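Local coordinates for protein methionine gamma-lyase (Trichomonas vaginalis, PDB 1E5E) that belongs to the Cys/Met metabolism family of pyridoxal-phosphate-dependent enzymes and assembles from four protein chains, at residues K273-L278 / P290-H295; E269-V274 / S310-I315; F153-P156 / K162-D165; I164-V169 / K302-M307. All blocks are in the same frame, centred on the assembly; numbering follows the deposited sequence. Where two conformers were deposited one is given.

Contact 1 of 4, residues K273-L278 / P290-H295; sequences KVAEYL and PGFEDH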
loop_
_atom_site.group_PDB
_atom_site.type_symbol
_atom_site.label_atom_id
_atom_site.label_comp_id
_atom_site.label_asym_id
_atom_site.label_seq_id
_atom_site.Cartn_x
_atom_site.Cartn_y
_atom_site.Cartn_z
ATOM N N LYS A 273 13.811 -11.084 31.693
ATOM C CA LYS A 273 15.249 -11.311 31.777
ATOM C C LYS A 273 16.034 -10.002 31.796
ATOM O O LYS A 273 16.962 -9.855 32.601
ATOM C CB LYS A 273 15.796 -12.160 30.611
ATOM C CG LYS A 273 15.224 -13.569 30.627
ATOM C CD LYS A 273 15.400 -14.302 29.318
ATOM C CE LYS A 273 14.835 -15.739 29.455
ATOM N NZ LYS A 273 14.932 -16.356 28.096
ATOM N N VAL A 274 15.615 -9.064 30.952
ATOM C CA VAL A 274 16.316 -7.799 30.874
ATOM C C VAL A 274 16.140 -6.988 32.156
ATOM O O VAL A 274 17.133 -6.398 32.631
ATOM C CB VAL A 274 15.899 -6.968 29.651
ATOM C CG1 VAL A 274 16.521 -5.596 29.703
ATOM C CG2 VAL A 274 16.300 -7.709 28.361
ATOM N N ALA A 275 14.945 -7.026 32.719
ATOM C CA ALA A 275 14.725 -6.233 33.928
ATOM C C ALA A 275 15.586 -6.790 35.059
ATOM O O ALA A 275 16.167 -5.992 35.777
ATOM C CB ALA A 275 13.253 -6.203 34.332
ATOM N N GLU A 276 15.634 -8.095 35.227
ATOM C CA GLU A 276 16.439 -8.740 36.243
ATOM C C GLU A 276 17.915 -8.380 36.093
ATOM O O GLU A 276 18.556 -8.062 37.086
ATOM C CB GLU A 276 16.321 -10.278 36.204
ATOM C CG GLU A 276 14.965 -10.761 36.674
ATOM C CD GLU A 276 14.633 -12.211 36.849
ATOM O OE1 GLU A 276 15.468 -13.136 36.783
ATOM O OE2 GLU A 276 13.451 -12.557 37.119
ATOM N N TYR A 277 18.420 -8.318 34.851
ATOM C CA TYR A 277 19.805 -7.938 34.648
ATOM C C TYR A 277 20.038 -6.494 35.058
ATOM O O TYR A 277 21.045 -6.178 35.686
ATOM C CB TYR A 277 20.201 -8.146 33.151
ATOM C CG TYR A 277 21.606 -7.587 32.954
ATOM C CD1 TYR A 277 22.693 -8.330 33.373
ATOM C CD2 TYR A 277 21.817 -6.367 32.364
ATOM C CE1 TYR A 277 23.984 -7.846 33.228
ATOM C CE2 TYR A 277 23.092 -5.853 32.190
ATOM C CZ TYR A 277 24.152 -6.613 32.645
ATOM O OH TYR A 277 25.415 -6.141 32.523
ATOM N N LEU A 278 19.138 -5.569 34.722
ATOM C CA LEU A 278 19.321 -4.166 35.026
ATOM C C LEU A 278 19.318 -3.911 36.536
ATOM O O LEU A 278 20.139 -3.183 37.067
ATOM C CB LEU A 278 18.254 -3.271 34.396
ATOM C CG LEU A 278 18.188 -3.291 32.857
ATOM C CD1 LEU A 278 16.955 -2.520 32.363
ATOM C CD2 LEU A 278 19.471 -2.715 32.285
ATOM N N PRO A 290 6.671 -4.444 36.314
ATOM C CA PRO A 290 5.525 -4.972 37.066
ATOM C C PRO A 290 5.755 -6.361 37.589
ATOM O O PRO A 290 5.151 -6.778 38.599
ATOM C CB PRO A 290 4.362 -4.883 36.082
ATOM C CG PRO A 290 4.754 -3.757 35.176
ATOM C CD PRO A 290 6.261 -3.903 34.999
ATOM N N GLY A 291 6.617 -7.155 36.951
ATOM C CA GLY A 291 6.855 -8.525 37.387
ATOM C C GLY A 291 7.650 -8.642 38.683
ATOM O O GLY A 291 7.585 -9.716 39.322
ATOM N N PHE A 292 8.354 -7.608 39.100
ATOM C CA PHE A 292 9.128 -7.718 40.333
ATOM C C PHE A 292 8.257 -7.981 41.546
ATOM O O PHE A 292 7.327 -7.229 41.866
ATOM C CB PHE A 292 9.978 -6.455 40.515
ATOM C CG PHE A 292 11.149 -6.388 39.577
ATOM C CD1 PHE A 292 11.676 -7.526 38.990
ATOM C CD2 PHE A 292 11.738 -5.169 39.301
ATOM C CE1 PHE A 292 12.758 -7.445 38.123
ATOM C CE2 PHE A 292 12.830 -5.089 38.443
ATOM C CZ PHE A 292 13.339 -6.210 37.871
ATOM N N GLU A 293 8.631 -9.016 42.299
ATOM C CA GLU A 293 7.975 -9.458 43.523
ATOM C C GLU A 293 7.958 -8.428 44.646
ATOM O O GLU A 293 6.956 -8.297 45.365
ATOM C CB GLU A 293 8.632 -10.749 44.038
ATOM N N ASP A 294 9.041 -7.666 44.812
ATOM C CA ASP A 294 9.116 -6.579 45.777
ATOM C C ASP A 294 8.236 -5.380 45.422
ATOM O O ASP A 294 7.445 -4.913 46.272
ATOM C CB ASP A 294 10.524 -6.040 46.074
ATOM C CG ASP A 294 11.237 -5.356 44.917
ATOM O OD1 ASP A 294 11.616 -6.221 44.077
ATOM O OD2 ASP A 294 11.406 -4.099 44.814
ATOM N N HIS A 295 8.399 -4.796 44.235
ATOM C CA HIS A 295 7.676 -3.630 43.785
ATOM C C HIS A 295 6.241 -3.482 44.281
ATOM O O HIS A 295 5.465 -4.424 44.468
#

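Contact 2 of 4, residues E269-V274 / S310-I315; sequences ENAMKV and SMITFI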
loop_
_atom_site.group_PDB
_atom_site.type_symbol
_atom_site.label_atom_id
_atom_site.label_comp_id
_atom_site.label_asym_id
_atom_site.label_seq_id
_atom_site.Cartn_x
_atom_site.Cartn_y
_atom_site.Cartn_z
ATOM N N GLU A 269 8.625 -12.246 28.231
ATOM C CA GLU A 269 9.647 -13.178 28.635
ATOM C C GLU A 269 11.027 -12.517 28.524
ATOM O O GLU A 269 11.768 -12.570 29.510
ATOM C CB GLU A 269 9.675 -14.464 27.809
ATOM C CG GLU A 269 8.451 -15.308 27.995
ATOM C CD GLU A 269 8.159 -16.322 26.903
ATOM O OE1 GLU A 269 7.209 -17.128 27.096
ATOM O OE2 GLU A 269 8.729 -16.273 25.785
ATOM N N ASN A 270 11.258 -11.804 27.423
ATOM C CA ASN A 270 12.502 -11.089 27.276
ATOM C C ASN A 270 12.653 -10.002 28.343
ATOM O O ASN A 270 13.738 -9.791 28.891
ATOM C CB ASN A 270 12.644 -10.432 25.901
ATOM C CG ASN A 270 13.119 -11.328 24.792
ATOM O OD1 ASN A 270 13.659 -12.422 25.008
ATOM N ND2 ASN A 270 12.971 -10.830 23.561
ATOM N N ALA A 271 11.576 -9.271 28.567
ATOM C CA ALA A 271 11.573 -8.163 29.497
ATOM C C ALA A 271 11.887 -8.640 30.926
ATOM O O ALA A 271 12.712 -8.031 31.590
ATOM C CB ALA A 271 10.232 -7.404 29.522
ATOM N N MET A 272 11.312 -9.774 31.330
ATOM C CA MET A 272 11.662 -10.279 32.668
ATOM C C MET A 272 13.178 -10.487 32.716
ATOM O O MET A 272 13.793 -10.061 33.710
ATOM C CB MET A 272 10.909 -11.549 33.033
ATOM C CG MET A 272 11.208 -12.083 34.436
ATOM S SD MET A 272 10.836 -10.916 35.771
ATOM C CE MET A 272 9.090 -11.102 35.991
ATOM N N LYS A 273 13.811 -11.084 31.693
ATOM C CA LYS A 273 15.249 -11.311 31.777
ATOM C C LYS A 273 16.034 -10.002 31.796
ATOM O O LYS A 273 16.962 -9.855 32.601
ATOM C CB LYS A 273 15.796 -12.160 30.611
ATOM C CG LYS A 273 15.224 -13.569 30.627
ATOM C CD LYS A 273 15.400 -14.302 29.318
ATOM C CE LYS A 273 14.835 -15.739 29.455
ATOM N NZ LYS A 273 14.932 -16.356 28.096
ATOM N N VAL A 274 15.615 -9.064 30.952
ATOM C CA VAL A 274 16.316 -7.799 30.874
ATOM C C VAL A 274 16.140 -6.988 32.156
ATOM O O VAL A 274 17.133 -6.398 32.631
ATOM C CB VAL A 274 15.899 -6.968 29.651
ATOM C CG1 VAL A 274 16.521 -5.596 29.703
ATOM C CG2 VAL A 274 16.300 -7.709 28.361
ATOM N N SER A 310 6.277 -5.653 28.421
ATOM C CA SER A 310 7.663 -5.561 27.964
ATOM C C SER A 310 8.210 -4.168 28.203
ATOM O O SER A 310 9.333 -3.964 27.759
ATOM C CB SER A 310 7.756 -6.035 26.514
ATOM O OG SER A 310 7.383 -4.985 25.632
ATOM N N MET A 311 7.488 -3.362 28.972
ATOM C CA MET A 311 7.960 -2.037 29.361
ATOM C C MET A 311 8.803 -2.218 30.647
ATOM O O MET A 311 8.432 -2.936 31.575
ATOM C CB MET A 311 6.853 -1.007 29.647
ATOM C CG MET A 311 5.930 -0.717 28.436
ATOM S SD MET A 311 6.851 -0.250 26.958
ATOM C CE MET A 311 7.527 1.320 27.375
ATOM N N ILE A 312 9.922 -1.504 30.705
ATOM C CA ILE A 312 10.810 -1.518 31.843
ATOM C C ILE A 312 11.246 -0.077 32.047
ATOM O O ILE A 312 11.758 0.447 31.063
ATOM C CB ILE A 312 12.055 -2.393 31.645
ATOM C CG1 ILE A 312 11.758 -3.893 31.417
ATOM C CG2 ILE A 312 12.949 -2.287 32.895
ATOM C CD1 ILE A 312 13.035 -4.683 31.040
ATOM N N THR A 313 11.121 0.519 33.228
ATOM C CA THR A 313 11.651 1.890 33.356
ATOM C C THR A 313 12.754 1.905 34.411
ATOM O O THR A 313 12.594 1.169 35.398
ATOM C CB THR A 313 10.500 2.843 33.703
ATOM O OG1 THR A 313 9.642 2.955 32.551
ATOM C CG2 THR A 313 11.025 4.224 34.078
ATOM N N PHE A 314 13.868 2.583 34.206
ATOM C CA PHE A 314 14.944 2.481 35.178
ATOM C C PHE A 314 15.643 3.831 35.274
ATOM O O PHE A 314 15.538 4.757 34.469
ATOM C CB PHE A 314 15.947 1.349 34.939
ATOM C CG PHE A 314 16.685 1.446 33.619
ATOM C CD1 PHE A 314 16.059 1.110 32.417
ATOM C CD2 PHE A 314 17.997 1.818 33.572
ATOM C CE1 PHE A 314 16.726 1.196 31.208
ATOM C CE2 PHE A 314 18.700 1.917 32.365
ATOM C CZ PHE A 314 18.046 1.597 31.184
ATOM N N ILE A 315 16.271 3.955 36.454
ATOM C CA ILE A 315 16.997 5.182 36.789
ATOM C C ILE A 315 18.443 4.828 37.104
ATOM O O ILE A 315 18.768 3.857 37.807
ATOM C CB ILE A 315 16.302 5.927 37.926
ATOM C CG1 ILE A 315 14.817 6.207 37.702
ATOM C CG2 ILE A 315 17.007 7.250 38.242
ATOM C CD1 ILE A 315 14.040 6.476 39.006
#

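Contact 3 of 4, residues F153-P156 / K162-D165; sequences FETP and KIID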
loop_
_atom_site.group_PDB
_atom_site.type_symbol
_atom_site.label_atom_id
_atom_site.label_comp_id
_atom_site.label_asym_id
_atom_site.label_seq_id
_atom_site.Cartn_x
_atom_site.Cartn_y
_atom_site.Cartn_z
ATOM N N PHE A 153 -7.249 7.147 33.737
ATOM C CA PHE A 153 -5.933 6.734 34.193
ATOM C C PHE A 153 -5.248 5.803 33.186
ATOM O O PHE A 153 -5.897 5.272 32.271
ATOM C CB PHE A 153 -6.026 5.984 35.548
ATOM C CG PHE A 153 -6.930 4.813 35.522
ATOM C CD1 PHE A 153 -6.480 3.552 35.090
ATOM C CD2 PHE A 153 -8.203 4.872 36.025
ATOM C CE1 PHE A 153 -7.323 2.484 35.007
ATOM C CE2 PHE A 153 -9.044 3.777 36.004
ATOM C CZ PHE A 153 -8.604 2.568 35.513
ATOM N N GLU A 154 -3.966 5.559 33.411
ATOM C CA GLU A 154 -3.217 4.576 32.627
ATOM C C GLU A 154 -2.552 3.615 33.618
ATOM O O GLU A 154 -1.823 4.139 34.485
ATOM C CB GLU A 154 -2.017 5.193 31.921
ATOM C CG GLU A 154 -2.301 6.299 30.928
ATOM C CD GLU A 154 -1.091 6.977 30.337
ATOM O OE1 GLU A 154 0.033 6.451 30.534
ATOM O OE2 GLU A 154 -1.210 8.082 29.732
ATOM N N THR A 155 -2.639 2.315 33.420
ATOM C CA THR A 155 -1.839 1.424 34.250
ATOM C C THR A 155 -1.376 0.231 33.419
ATOM O O THR A 155 -2.163 -0.435 32.754
ATOM C CB THR A 155 -2.658 1.007 35.490
ATOM O OG1 THR A 155 -1.905 0.109 36.293
ATOM C CG2 THR A 155 -3.966 0.289 35.131
ATOM N N PRO A 156 -0.085 -0.088 33.438
ATOM C CA PRO A 156 0.926 0.693 34.154
ATOM C C PRO A 156 1.106 2.055 33.519
ATOM O O PRO A 156 0.919 2.176 32.281
ATOM C CB PRO A 156 2.200 -0.121 34.030
ATOM C CG PRO A 156 1.776 -1.511 33.622
ATOM C CD PRO A 156 0.500 -1.297 32.838
ATOM N N LYS A 162 3.684 2.938 37.144
ATOM C CA LYS A 162 2.945 2.908 38.402
ATOM C C LYS A 162 1.707 2.025 38.196
ATOM O O LYS A 162 1.068 2.151 37.148
ATOM C CB LYS A 162 2.560 4.271 38.925
ATOM C CG LYS A 162 1.534 4.331 40.050
ATOM C CD LYS A 162 1.205 5.792 40.390
ATOM C CE LYS A 162 0.444 6.513 39.285
ATOM N NZ LYS A 162 -0.147 7.792 39.884
ATOM N N ILE A 163 1.405 1.155 39.154
ATOM C CA ILE A 163 0.232 0.316 38.988
ATOM C C ILE A 163 -0.974 0.938 39.656
ATOM O O ILE A 163 -0.825 1.470 40.741
ATOM C CB ILE A 163 0.456 -1.091 39.629
ATOM C CG1 ILE A 163 1.728 -1.697 39.040
ATOM C CG2 ILE A 163 -0.752 -1.990 39.460
ATOM C CD1 ILE A 163 1.679 -1.992 37.563
ATOM N N ILE A 164 -2.147 0.875 39.048
ATOM C CA ILE A 164 -3.327 1.456 39.673
ATOM C C ILE A 164 -4.319 0.336 39.879
ATOM O O ILE A 164 -4.555 -0.448 38.963
ATOM C CB ILE A 164 -3.940 2.582 38.849
ATOM C CG1 ILE A 164 -2.969 3.780 38.770
ATOM C CG2 ILE A 164 -5.317 2.999 39.416
ATOM C CD1 ILE A 164 -3.320 4.618 37.560
ATOM N N ASP A 165 -4.879 0.247 41.073
ATOM C CA ASP A 165 -5.939 -0.695 41.391
ATOM C C ASP A 165 -7.243 -0.207 40.765
ATOM O O ASP A 165 -7.968 0.633 41.287
ATOM C CB ASP A 165 -6.067 -0.815 42.918
ATOM C CG ASP A 165 -7.142 -1.800 43.302
ATOM O OD1 ASP A 165 -8.059 -2.128 42.531
ATOM O OD2 ASP A 165 -7.084 -2.249 44.463
#

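Contact 4 of 4, residues I164-V169 / K302-M307; sequences IDMERV and KKQMRM. With SO4 (sulfate ion), chain D.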
loop_
_atom_site.group_PDB
_atom_site.type_symbol
_atom_site.label_atom_id
_atom_site.label_comp_id
_atom_site.label_asym_id
_atom_site.label_seq_id
_atom_site.Cartn_x
_atom_site.Cartn_y
_atom_site.Cartn_z
ATOM N N ILE A 164 -2.147 0.875 39.048
ATOM C CA ILE A 164 -3.327 1.456 39.673
ATOM C C ILE A 164 -4.319 0.336 39.879
ATOM O O ILE A 164 -4.555 -0.448 38.963
ATOM C CB ILE A 164 -3.940 2.582 38.849
ATOM C CG1 ILE A 164 -2.969 3.780 38.770
ATOM C CG2 ILE A 164 -5.317 2.999 39.416
ATOM C CD1 ILE A 164 -3.320 4.618 37.560
ATOM N N ASP A 165 -4.879 0.247 41.073
ATOM C CA ASP A 165 -5.939 -0.695 41.391
ATOM C C ASP A 165 -7.243 -0.207 40.765
ATOM O O ASP A 165 -7.968 0.633 41.287
ATOM C CB ASP A 165 -6.067 -0.815 42.918
ATOM C CG ASP A 165 -7.142 -1.800 43.302
ATOM O OD1 ASP A 165 -8.059 -2.128 42.531
ATOM O OD2 ASP A 165 -7.084 -2.249 44.463
ATOM N N MET A 166 -7.543 -0.764 39.594
ATOM C CA MET A 166 -8.686 -0.393 38.775
ATOM C C MET A 166 -10.029 -0.703 39.430
ATOM O O MET A 166 -10.929 0.141 39.352
ATOM C CB MET A 166 -8.650 -1.105 37.402
ATOM C CG MET A 166 -7.513 -0.603 36.526
ATOM S SD MET A 166 -7.552 -1.163 34.815
ATOM C CE MET A 166 -7.088 -2.868 35.009
ATOM N N GLU A 167 -10.129 -1.879 40.038
ATOM C CA GLU A 167 -11.403 -2.176 40.697
ATOM C C GLU A 167 -11.749 -1.114 41.758
ATOM O O GLU A 167 -12.878 -0.622 41.800
ATOM C CB GLU A 167 -11.406 -3.545 41.333
ATOM C CG GLU A 167 -12.808 -3.913 41.799
ATOM C CD GLU A 167 -12.916 -5.390 42.070
ATOM O OE1 GLU A 167 -11.937 -6.157 41.887
ATOM O OE2 GLU A 167 -14.031 -5.813 42.425
ATOM N N ARG A 168 -10.737 -0.721 42.529
ATOM C CA ARG A 168 -10.907 0.290 43.541
ATOM C C ARG A 168 -11.304 1.644 42.973
ATOM O O ARG A 168 -12.223 2.266 43.518
ATOM C CB ARG A 168 -9.653 0.549 44.397
ATOM C CG ARG A 168 -10.123 1.265 45.680
ATOM C CD ARG A 168 -9.006 1.347 46.717
ATOM N NE ARG A 168 -7.973 2.264 46.214
ATOM C CZ ARG A 168 -6.721 1.801 46.053
ATOM N NH1 ARG A 168 -6.404 0.533 46.335
ATOM N NH2 ARG A 168 -5.825 2.657 45.587
ATOM N N VAL A 169 -10.594 2.067 41.923
ATOM C CA VAL A 169 -10.894 3.338 41.305
ATOM C C VAL A 169 -12.328 3.288 40.774
ATOM O O VAL A 169 -13.062 4.269 40.909
ATOM C CB VAL A 169 -9.876 3.659 40.196
ATOM C CG1 VAL A 169 -10.316 4.802 39.285
ATOM C CG2 VAL A 169 -8.486 3.960 40.778
ATOM N N LYS A 302 -0.452 -8.347 39.343
ATOM C CA LYS A 302 -0.677 -9.764 39.136
ATOM C C LYS A 302 -2.155 -10.081 38.928
ATOM O O LYS A 302 -2.483 -10.893 38.080
ATOM C CB LYS A 302 -0.143 -10.554 40.335
ATOM C CG LYS A 302 -0.302 -12.075 40.207
ATOM C CD LYS A 302 0.415 -12.708 41.406
ATOM C CE LYS A 302 0.032 -14.159 41.600
ATOM N NZ LYS A 302 0.555 -15.041 40.537
ATOM N N LYS A 303 -3.054 -9.469 39.683
ATOM C CA LYS A 303 -4.483 -9.676 39.482
ATOM C C LYS A 303 -4.961 -9.053 38.166
ATOM O O LYS A 303 -5.806 -9.678 37.494
ATOM C CB LYS A 303 -5.259 -9.179 40.696
ATOM C CG LYS A 303 -6.641 -8.610 40.452
ATOM N N GLN A 304 -4.377 -7.955 37.726
ATOM C CA GLN A 304 -4.828 -7.297 36.513
ATOM C C GLN A 304 -4.133 -7.676 35.201
ATOM O O GLN A 304 -4.669 -7.464 34.124
ATOM C CB GLN A 304 -4.571 -5.775 36.734
ATOM C CG GLN A 304 -5.301 -5.299 37.970
ATOM C CD GLN A 304 -5.340 -3.812 38.165
ATOM O OE1 GLN A 304 -6.304 -3.353 38.782
ATOM N NE2 GLN A 304 -4.396 -3.002 37.691
ATOM N N MET A 305 -2.916 -8.219 35.274
ATOM C CA MET A 305 -2.113 -8.540 34.105
ATOM C C MET A 305 -1.823 -10.013 33.930
ATOM O O MET A 305 -1.242 -10.633 34.827
ATOM C CB MET A 305 -0.774 -7.748 34.237
ATOM C CG MET A 305 -1.016 -6.260 34.457
ATOM S SD MET A 305 0.459 -5.279 34.753
ATOM C CE MET A 305 1.241 -5.456 33.141
ATOM N N ARG A 306 -2.153 -10.609 32.795
ATOM C CA ARG A 306 -1.858 -12.013 32.575
ATOM C C ARG A 306 -0.355 -12.205 32.374
ATOM O O ARG A 306 0.104 -13.355 32.452
ATOM C CB ARG A 306 -2.582 -12.583 31.363
ATOM C CG ARG A 306 -4.054 -12.216 31.338
ATOM C CD ARG A 306 -4.890 -13.054 30.344
ATOM N NE ARG A 306 -6.301 -12.703 30.610
ATOM C CZ ARG A 306 -6.910 -11.579 30.237
ATOM N NH1 ARG A 306 -6.363 -10.603 29.509
ATOM N NH2 ARG A 306 -8.181 -11.428 30.595
ATOM N N MET A 307 0.332 -11.175 31.841
ATOM C CA MET A 307 1.772 -11.214 31.646
ATOM C C MET A 307 2.278 -9.883 32.203
ATOM O O MET A 307 1.436 -8.983 32.284
ATOM C CB MET A 307 2.226 -11.376 30.182
ATOM C CG MET A 307 1.868 -12.801 29.757
ATOM S SD MET A 307 2.430 -13.259 28.142
ATOM C CE MET A 307 1.329 -12.321 27.077
HETATM S S SO4 D . 4.275 -14.209 39.858
HETATM O O1 SO4 D . 5.464 -15.037 39.459
HETATM O O2 SO4 D . 4.706 -12.809 40.189
HETATM O O3 SO4 D . 3.680 -14.812 41.121
HETATM O O4 SO4 D . 3.249 -14.255 38.765
HETATM O O HOH W 1 -8.123 -4.044 40.594
#

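Contact 1 of 4, residues K273-L278 / P290-H295
The ring of Phe-292 reaches the helix end-on, with CZ leading. Its nearest partners are the methyl and the carbonyl oxygen of one alanine: CZ lies 3.5 Å from Ala-275 CB and, at the same 3.5 Å, from the carbonyl oxygen Ala-275 O. These two meet the ring differently. Ala-275 O lies at the ring edge, in the ring plane and almost on the continuation of the line from CG to CZ, so the weakly positive C-H at the tip of the ring faces the carbonyl oxygen. Ala-275 CB stands well off that plane, to one side of CZ, and gives the apolar part of the contact. Glu-276 N is also near the ring plane at the edge, 4.0 Å from CZ, so the phenyl group abuts the backbone of the helix as well as its methyl group. The closest CA pair, Glu-276 and Phe-292, is 8.4 Å apart, and CG anti to the carbonyl carbon (chi1 -73°) sends the ring across this distance to the helix. The helix concerned, 260-279, packs on the smaller mixed sheet of this type I pyridoxal-phosphate fold. The loop carrying Phe-292 follows the outermost strand 284-288 of that sheet and leads to helix 298-304. Ala-275 points toward this loop, while its methyl also touches Tyr-289, and Phe-292 rests on Val-287 of the strand. Lys-279, one turn beyond Ala-275, makes a cation-pi contact with the Phe-292 ring, and its NZ forms a salt bridge with Asp-294 OD1.

Contact 2 of 4, residues E269-V274 / S310-I315
Ser-310 OG is held by two partners, Tyr-210 OH and the backbone oxygen of Val-376, both by hydrogen bonds, while the carbon side of the same residue is pressed against Ala-271. The setting is an alpha/beta layer: helix 260-279 lies on strand 311-316 of the smaller mixed sheet, and Ser-310 immediately precedes that strand. Ala-271 CB points toward the sheet and comes within 3.5 Å of Ser-310 CA. The CA atoms of these two residues are just 4.9 Å apart, a close approach of helix to strand that the small side chains on both sides permit. Chi1 of 82° puts the serine hydroxyl between its own backbone N and carbonyl carbon. Ser-310 CB itself meets Ala-271 CB at 4.1 Å. Two residues along, Ile-312 fills the wider part of the wedge. Its chain runs out extended (chi2 172°), and the methyl CD1 ends against the helix, 3.4 Å from Ala-271 O and 4.2 Å from Ala-271 CB. The strand itself is fixed by backbone hydrogen bonds of Ile-312 with Leu-374 and of Thr-313 with Tyr-288, one to each neighbouring part of the sheet. Val-274 also leans on Leu-384 and Phe-388 of helix 381-396, and its side chain crosses that of Ile-312 at a slant, with Val-274 CG1 3.8 Å from Ile-312 CD1.

Contact 3 of 4, residues F153-P156 / K162-D165
Pro-156 and Ile-163 bring the two backbones closest, with CA atoms 4.9 Å apart; the segments run at a wide angle to each other and diverge toward Phe-153 and Asp-165. The peptide bond before Pro-156 is cis. Pro-156 CA makes a CA-H...O contact of 3.3 Å with Lys-162 O, the angle at H being 140°. Thr-155 makes the one conventional hydrogen bond between the segments: OG1, turned anti to its backbone N (chi1 178°), accepts from Ile-164 N at 2.9 Å, with an N-H...O angle of 158°. Apolar groups line up on either side of this bond. On one side, Ile-164 CD1 lies 3.6 Å from Phe-153 CB and 3.5 Å from Glu-154 O, the isoleucine side chain running aslant to the phenylalanine. At the other end Ile-163 doubles back so that CD1 lies 4.0 Å from Pro-156 CG, the two side chains side by side and pointing the same way. The side chain of Glu-154 points away from the other segment and touches the bound N-(hydroxy{3-hydroxy-2-methyl-5-[(phosphonooxy)methyl]pyridin-4-yl}methyl)norvaline; OE2 accepts from Tyr-111 N and OE1 from Asn-158 N. The Lys-162 side chain also leaves, its NZ bonded to Asn-133 OD1 and in a salt bridge with Asp-107 OD1. The contact thus closes the loop that follows strand 148-154 at the edge of the ligand pocket. A threonine oxygen takes up a buried backbone N-H, which implies that a side chain does here what a strand partner's carbonyl would do in a sheet.

Contact 4 of 4, residues I164-V169 / K302-M307
Gln-304 lays its terminal amide across the start of helix 166-174 and uses both ends of it. NE2 donates to Ile-164 O at 2.9 Å, while OE1 accepts from Met-166 N at 3.0 Å, in the carbonyl plane and on a lone pair. These two protein bonds, one at each end, set the rotation of the amide. The Met-166 side chain, bent at chi3 (-73°), brings its CE methyl over one face of that amide, 3.7 Å from Gln-304 CD. A water forms the next shell: it gives Gln-304 OE1 a second bond and also donates to Asp-165 OD1, each at 2.7 Å, and accepts from Glu-167 N. Asp-165 is the N-cap; its OD1 takes Arg-168 N at 3.0 Å, from above the carboxylate plane. Arg-168 NH1 adds only a charge contact to Asp-165 OD2. Further out, Gln-304 O bonds to Thr-193 OG1. Lys-302 NZ donates to O3 of a sulfate ion, probably from crystallisation, at 3.2 Å, with a weak second bond to O4. Capped by Asp-165 and hydrogen-bonded as well by the Gln-304 amide from helix 298-304, this helix start belongs to a right-handed beta-alpha-beta crossover, from strand 148-154 to strand 180-184, in the large domain of a type I pyridoxal-phosphate fold.

Overall arrangement
Contacts 1 and 2 share helix 260-279 and secure it, respectively, to the loop after strand 284-288 and to strand 311-316; both rest on apolar packing, though Glu-276 of contact 1 is exposed to solvent whereas every touching residue of contact 2 is buried. Contacts 3 and 4 share Ile-164 and Asp-165 and are polar where backbone N-H groups need partners: a threonine serves in the first, a glutamine, a water and the aspartate N-cap in the second. Contact 3 alone borders the ligand pocket. Contact 4 joins the region of the large sheet to helix 298-304, and Pro-290 touches Pro-156, Ile-163 and Met-305, linking contact 1 to both.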